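Local coordinates for 5'-Methylthioadenosine Nucleosidase (Arabidopsis thaliana, PDB 2H8G), which is a nucleosidase of the phosphorylase superfamily, an alpha/beta protein modelled here as a two-chain assembly with adenine bound, at residues S28-I33 against R73-C78; D135-D140 against R174-D179. All coordinates share one frame; numbering follows the deposited sequence.

Contact 1. Residues S28-I33 against R73-C78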
loop_
_atom_site.group_PDB
_atom_site.type_symbol
_atom_site.label_atom_id
_atom_site.label_comp_id
_atom_site.label_asym_id
_atom_site.label_seq_id
_atom_site.Cartn_x
_atom_site.Cartn_y
_atom_site.Cartn_z
ATOM N N SER A 28 -21.362 -8.173 12.262
ATOM C CA SER A 28 -20.386 -7.100 12.381
ATOM C C SER A 28 -20.002 -6.519 11.029
ATOM O O SER A 28 -19.829 -7.247 10.051
ATOM C CB SER A 28 -19.126 -7.601 13.093
ATOM O OG SER A 28 -18.446 -8.574 12.316
ATOM N N VAL A 29 -19.869 -5.200 10.992
ATOM C CA VAL A 29 -19.501 -4.492 9.775
ATOM C C VAL A 29 -18.378 -3.523 10.096
ATOM O O VAL A 29 -18.397 -2.871 11.138
ATOM C CB VAL A 29 -20.683 -3.672 9.220
ATOM C CG1 VAL A 29 -20.261 -2.942 7.947
ATOM C CG2 VAL A 29 -21.873 -4.582 8.957
ATOM N N VAL A 30 -17.396 -3.437 9.206
ATOM C CA VAL A 30 -16.296 -2.503 9.391
ATOM C C VAL A 30 -16.287 -1.528 8.227
ATOM O O VAL A 30 -16.289 -1.942 7.066
ATOM C CB VAL A 30 -14.914 -3.203 9.419
ATOM C CG1 VAL A 30 -13.805 -2.162 9.304
ATOM C CG2 VAL A 30 -14.743 -3.987 10.713
ATOM N N PHE A 31 -16.318 -0.238 8.542
ATOM C CA PHE A 31 -16.241 0.796 7.519
ATOM C C PHE A 31 -14.789 1.244 7.494
ATOM O O PHE A 31 -14.218 1.545 8.543
ATOM C CB PHE A 31 -17.080 2.030 7.871
ATOM C CG PHE A 31 -18.538 1.908 7.536
ATOM C CD1 PHE A 31 -19.404 1.208 8.370
ATOM C CD2 PHE A 31 -19.054 2.517 6.393
ATOM C CE1 PHE A 31 -20.765 1.116 8.072
ATOM C CE2 PHE A 31 -20.415 2.430 6.086
ATOM C CZ PHE A 31 -21.270 1.730 6.929
ATOM N N VAL A 32 -14.185 1.264 6.310
ATOM C CA VAL A 32 -12.817 1.742 6.170
ATOM C C VAL A 32 -13.005 3.093 5.494
ATOM O O VAL A 32 -13.506 3.165 4.370
ATOM C CB VAL A 32 -11.971 0.821 5.274
ATOM C CG1 VAL A 32 -10.625 1.476 4.995
ATOM C CG2 VAL A 32 -11.767 -0.524 5.964
ATOM N N ILE A 33 -12.640 4.160 6.201
ATOM C CA ILE A 33 -12.804 5.524 5.699
ATOM C C ILE A 33 -11.489 6.287 5.826
ATOM O O ILE A 33 -10.924 6.409 6.913
ATOM C CB ILE A 33 -13.932 6.238 6.483
ATOM C CG1 ILE A 33 -15.221 5.410 6.362
ATOM C CG2 ILE A 33 -14.146 7.648 5.950
ATOM C CD1 ILE A 33 -16.421 5.983 7.098
ATOM N N ARG A 73 -22.990 -4.876 14.966
ATOM C CA ARG A 73 -21.870 -4.233 15.629
ATOM C C ARG A 73 -21.255 -3.391 14.522
ATOM O O ARG A 73 -20.971 -3.904 13.442
ATOM C CB ARG A 73 -20.853 -5.267 16.117
ATOM C CG ARG A 73 -21.318 -6.097 17.301
ATOM C CD ARG A 73 -20.264 -7.122 17.697
ATOM N NE ARG A 73 -20.578 -7.771 18.968
ATOM C CZ ARG A 73 -20.611 -7.142 20.139
ATOM N NH1 ARG A 73 -20.347 -5.843 20.205
ATOM N NH2 ARG A 73 -20.907 -7.809 21.247
ATOM N N ILE A 74 -21.074 -2.102 14.776
ATOM C CA ILE A 74 -20.505 -1.222 13.766
ATOM C C ILE A 74 -19.144 -0.690 14.174
ATOM O O ILE A 74 -18.989 -0.094 15.237
ATOM C CB ILE A 74 -21.426 -0.020 13.483
ATOM C CG1 ILE A 74 -22.813 -0.513 13.072
ATOM C CG2 ILE A 74 -20.823 0.850 12.383
ATOM C CD1 ILE A 74 -23.807 0.598 12.833
ATOM N N ASN A 75 -18.158 -0.914 13.314
ATOM C CA ASN A 75 -16.810 -0.435 13.561
ATOM C C ASN A 75 -16.435 0.479 12.402
ATOM O O ASN A 75 -16.734 0.182 11.248
ATOM C CB ASN A 75 -15.828 -1.610 13.639
ATOM C CG ASN A 75 -16.039 -2.468 14.874
ATOM O OD1 ASN A 75 -16.204 -3.686 14.779
ATOM N ND2 ASN A 75 -16.031 -1.837 16.040
ATOM N N VAL A 76 -15.820 1.611 12.716
ATOM C CA VAL A 76 -15.382 2.549 11.688
ATOM C C VAL A 76 -13.903 2.798 11.938
ATOM O O VAL A 76 -13.517 3.216 13.029
ATOM C CB VAL A 76 -16.140 3.893 11.770
ATOM C CG1 VAL A 76 -15.604 4.856 10.717
ATOM C CG2 VAL A 76 -17.626 3.663 11.558
ATOM N N VAL A 77 -13.071 2.535 10.937
ATOM C CA VAL A 77 -11.638 2.727 11.093
ATOM C C VAL A 77 -11.084 3.733 10.097
ATOM O O VAL A 77 -11.441 3.723 8.918
ATOM C CB VAL A 77 -10.885 1.389 10.952
ATOM C CG1 VAL A 77 -11.392 0.411 11.995
ATOM C CG2 VAL A 77 -11.079 0.816 9.556
ATOM N N CYS A 78 -10.217 4.611 10.595
ATOM C CA CYS A 78 -9.592 5.652 9.788
ATOM C C CYS A 78 -8.092 5.631 10.034
ATOM O O CYS A 78 -7.651 5.378 11.157
ATOM C CB CYS A 78 -10.132 7.026 10.185
ATOM S SG CYS A 78 -11.921 7.185 10.113
HETATM O O HOH W 1 -16.154 -6.332 12.735
#
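F31 and V29 are tied to R73, N75 and V77 by backbone bonds that make 28-32 and 73-78 parallel neighbours in the central sheet. Five N-H...O=C bonds climb the pair, ending with I33 N to V77 O at 3.0 Å. In the middle, F31 N reaches N75 O at 2.8 Å and F31 O receives V77 N; F31, like V29, N75 and V77, uses both its N-H and its C=O across the pair.

Side chains pack both across the bridges and diagonally between neighbouring ones. On the face of V30, N75 and V77, V30 divides its branches: CG2 lies 3.9 Å from N75 CB, while CG1 reaches forward to V77 CG2. That methyl of V77 sits between its backbone N and carbonyl carbon, a placement that brings CG2 to 3.9 Å from V32 CG2 and 3.4 Å from F31 O. The other face carries F31, whose CB lies 4.1 Å from V76 CG2, and farther on I33 CD1 meets V76 CG1 at 3.9 Å. Near the start a water makes weak hydrogen bonds to S28 OG and N75 OD1.

Helix 92-106 packs on V30, V32 and V77, and helix 36-45 on F31, I33 and C78. Alternate residues of 28-33 bond 73-78, and V30 and V32 turn their backbone bonds to strand 110-119. Apolar groups, mainly valines with F31 and I33, pack under the two helices, whereas the S28/R73/N75 end is polar.

Contact 2. Residues D135-D140 against R174-D179; sequences DVVFHD and RLSTGD
Strands 130-138 and 171-177 run parallel in the sheet and end side by side, giving way to loops that run toward the adenine pocket, with the H139 side chain about 6 Å from the ligand. At the N-terminal end of the pair D135 and R174 form a two-pronged salt bridge: NE of R174 gives its proton to D135 OD1 at 2.7 Å, and NH2 gives one to OD2 at 2.9 Å. Both oxygens lie close to the guanidinium plane, but each is met from above the carboxylate plane, the two planes being 49° apart. The bend at chi3 (-67°) swings NE of R174 out of the extended line of its chain.

Backbone bonds then continue the pairing, among them V137 N to L175 O and T177 N to V137 O. V136 CG2, anti to its backbone N, packs 4.0 Å from L175 CG. Past the last bridge H139 N still bonds T177 O at 2.9 Å, and the same oxygen lies over one face of the H139 ring, displaced toward the rim, 3.3 Å above its plane. D140 OD2 then accepts D179 N at 2.8 Å, a side chain taking over from the ladder.

D179 OD1 also bonds T92 OG1, and a water may donate to D179 OD1 or to D140 OD1. T177 OG1 bonds D200 OD2, a side chain of the adenine pocket, as well as A204 N; D179 packs on R141 of the second subunit. D140 OD2 and D179 OD1, of two buried acids, are 4.2 Å apart, a proximity whose repulsion the D179 N-H could moderate. Charge pairing holds one end of the contact, and polar loop bonds hold the end nearer the pocket.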
loop_
_atom_site.group_PDB
_atom_site.type_symbol
_atom_site.label_atom_id
_atom_site.label_comp_id
_atom_site.label_asym_id
_atom_site.label_seq_id
_atom_site.Cartn_x
_atom_site.Cartn_y
_atom_site.Cartn_z
ATOM N N ASP A 135 -16.787 -3.108 -9.884
ATOM C CA ASP A 135 -15.454 -3.689 -9.785
ATOM C C ASP A 135 -14.455 -2.554 -9.659
ATOM O O ASP A 135 -14.797 -1.389 -9.863
ATOM C CB ASP A 135 -15.116 -4.590 -10.985
ATOM C CG ASP A 135 -15.351 -3.921 -12.321
ATOM O OD1 ASP A 135 -15.316 -2.679 -12.396
ATOM O OD2 ASP A 135 -15.551 -4.657 -13.311
ATOM N N VAL A 136 -13.220 -2.896 -9.321
ATOM C CA VAL A 136 -12.200 -1.887 -9.109
ATOM C C VAL A 136 -10.863 -2.268 -9.728
ATOM O O VAL A 136 -10.526 -3.442 -9.828
ATOM C CB VAL A 136 -12.028 -1.646 -7.592
ATOM C CG1 VAL A 136 -11.528 -2.924 -6.916
ATOM C CG2 VAL A 136 -11.098 -0.479 -7.348
ATOM N N VAL A 137 -10.116 -1.256 -10.152
ATOM C CA VAL A 137 -8.807 -1.442 -10.760
ATOM C C VAL A 137 -7.876 -0.317 -10.322
ATOM O O VAL A 137 -8.328 0.670 -9.733
ATOM C CB VAL A 137 -8.885 -1.384 -12.312
ATOM C CG1 VAL A 137 -9.742 -2.518 -12.837
ATOM C CG2 VAL A 137 -9.456 -0.044 -12.762
ATOM N N PHE A 138 -6.582 -0.487 -10.597
ATOM C CA PHE A 138 -5.570 0.547 -10.329
ATOM C C PHE A 138 -5.211 1.136 -11.692
ATOM O O PHE A 138 -5.161 0.404 -12.679
ATOM C CB PHE A 138 -4.253 -0.020 -9.782
ATOM C CG PHE A 138 -4.309 -0.510 -8.365
ATOM C CD1 PHE A 138 -4.581 -1.841 -8.092
ATOM C CD2 PHE A 138 -4.017 0.345 -7.307
ATOM C CE1 PHE A 138 -4.553 -2.323 -6.784
ATOM C CE2 PHE A 138 -3.988 -0.125 -5.997
ATOM C CZ PHE A 138 -4.253 -1.459 -5.734
ATOM N N HIS A 139 -4.944 2.437 -11.750
ATOM C CA HIS A 139 -4.532 3.047 -13.014
ATOM C C HIS A 139 -3.088 3.543 -12.969
ATOM O O HIS A 139 -2.564 4.001 -13.983
ATOM C CB HIS A 139 -5.459 4.203 -13.427
ATOM C CG HIS A 139 -5.698 5.220 -12.353
ATOM N ND1 HIS A 139 -4.778 6.188 -12.005
ATOM C CD2 HIS A 139 -6.774 5.423 -11.558
ATOM C CE1 HIS A 139 -5.280 6.942 -11.041
ATOM N NE2 HIS A 139 -6.489 6.498 -10.752
ATOM N N ASP A 140 -2.428 3.433 -11.815
ATOM C CA ASP A 140 -1.054 3.911 -11.697
ATOM C C ASP A 140 -0.001 2.870 -11.322
ATOM O O ASP A 140 1.061 3.214 -10.797
ATOM C CB ASP A 140 -0.996 5.087 -10.711
ATOM C CG ASP A 140 -1.261 4.669 -9.272
ATOM O OD1 ASP A 140 -1.801 3.565 -9.046
ATOM O OD2 ASP A 140 -0.938 5.471 -8.363
ATOM N N ARG A 174 -17.511 1.308 -12.460
ATOM C CA ARG A 174 -16.187 0.816 -12.109
ATOM C C ARG A 174 -15.392 1.949 -11.469
ATOM O O ARG A 174 -15.532 3.112 -11.852
ATOM C CB ARG A 174 -15.461 0.307 -13.364
ATOM C CG ARG A 174 -13.968 0.088 -13.174
ATOM C CD ARG A 174 -13.338 -0.572 -14.390
ATOM N NE ARG A 174 -13.818 -1.939 -14.561
ATOM C CZ ARG A 174 -13.450 -2.743 -15.554
ATOM N NH1 ARG A 174 -12.593 -2.317 -16.471
ATOM N NH2 ARG A 174 -13.930 -3.976 -15.618
ATOM N N LEU A 175 -14.567 1.588 -10.489
ATOM C CA LEU A 175 -13.724 2.526 -9.764
ATOM C C LEU A 175 -12.259 2.307 -10.148
ATOM O O LEU A 175 -11.802 1.168 -10.230
ATOM C CB LEU A 175 -13.883 2.299 -8.254
ATOM C CG LEU A 175 -12.934 3.065 -7.322
ATOM C CD1 LEU A 175 -13.153 4.554 -7.485
ATOM C CD2 LEU A 175 -13.173 2.643 -5.874
ATOM N N SER A 176 -11.531 3.394 -10.383
ATOM C CA SER A 176 -10.116 3.307 -10.726
ATOM C C SER A 176 -9.342 4.065 -9.649
ATOM O O SER A 176 -9.601 5.251 -9.392
ATOM C CB SER A 176 -9.863 3.903 -12.113
ATOM O OG SER A 176 -8.542 3.615 -12.536
ATOM N N THR A 177 -8.403 3.359 -9.029
ATOM C CA THR A 177 -7.595 3.865 -7.929
ATOM C C THR A 177 -6.161 4.216 -8.294
ATOM O O THR A 177 -5.525 3.524 -9.087
ATOM C CB THR A 177 -7.539 2.798 -6.807
ATOM O OG1 THR A 177 -8.868 2.553 -6.329
ATOM C CG2 THR A 177 -6.633 3.237 -5.662
ATOM N N GLY A 178 -5.659 5.284 -7.684
ATOM C CA GLY A 178 -4.287 5.704 -7.885
ATOM C C GLY A 178 -3.899 6.572 -6.702
ATOM O O GLY A 178 -4.773 7.146 -6.051
ATOM N N ASP A 179 -2.609 6.696 -6.419
ATOM C CA ASP A 179 -2.198 7.513 -5.285
ATOM C C ASP A 179 -2.052 9.004 -5.531
ATOM O O ASP A 179 -1.542 9.722 -4.670
ATOM C CB ASP A 179 -0.909 6.971 -4.683
ATOM C CG ASP A 179 -1.160 5.777 -3.807
ATOM O OD1 ASP A 179 -1.009 4.635 -4.285
ATOM O OD2 ASP A 179 -1.535 5.987 -2.636
HETATM O O HOH W 2 -1.894 2.924 -6.379
#

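Contacts 1 and 2 show one principle, parallel strand pairing, put to different use in the same mixed sheet, each with its own two strands. Their centres are 22 Å apart on opposite sides of the chain's centre, they do not touch, and contact 1 closes along the chain before contact 2 opens. Both are largely buried, although contact 1 has an exposed residue at its start. The 28-33/73-78 pair stays within one subunit, and its side chains share polar contact only through a weakly bound water. The 135-140/174-179 pair, closer to adenine and touching the second subunit, uses direct side-chain bonds: its salt bridge lies on the strands, its acid-backbone bond in the loops beyond them.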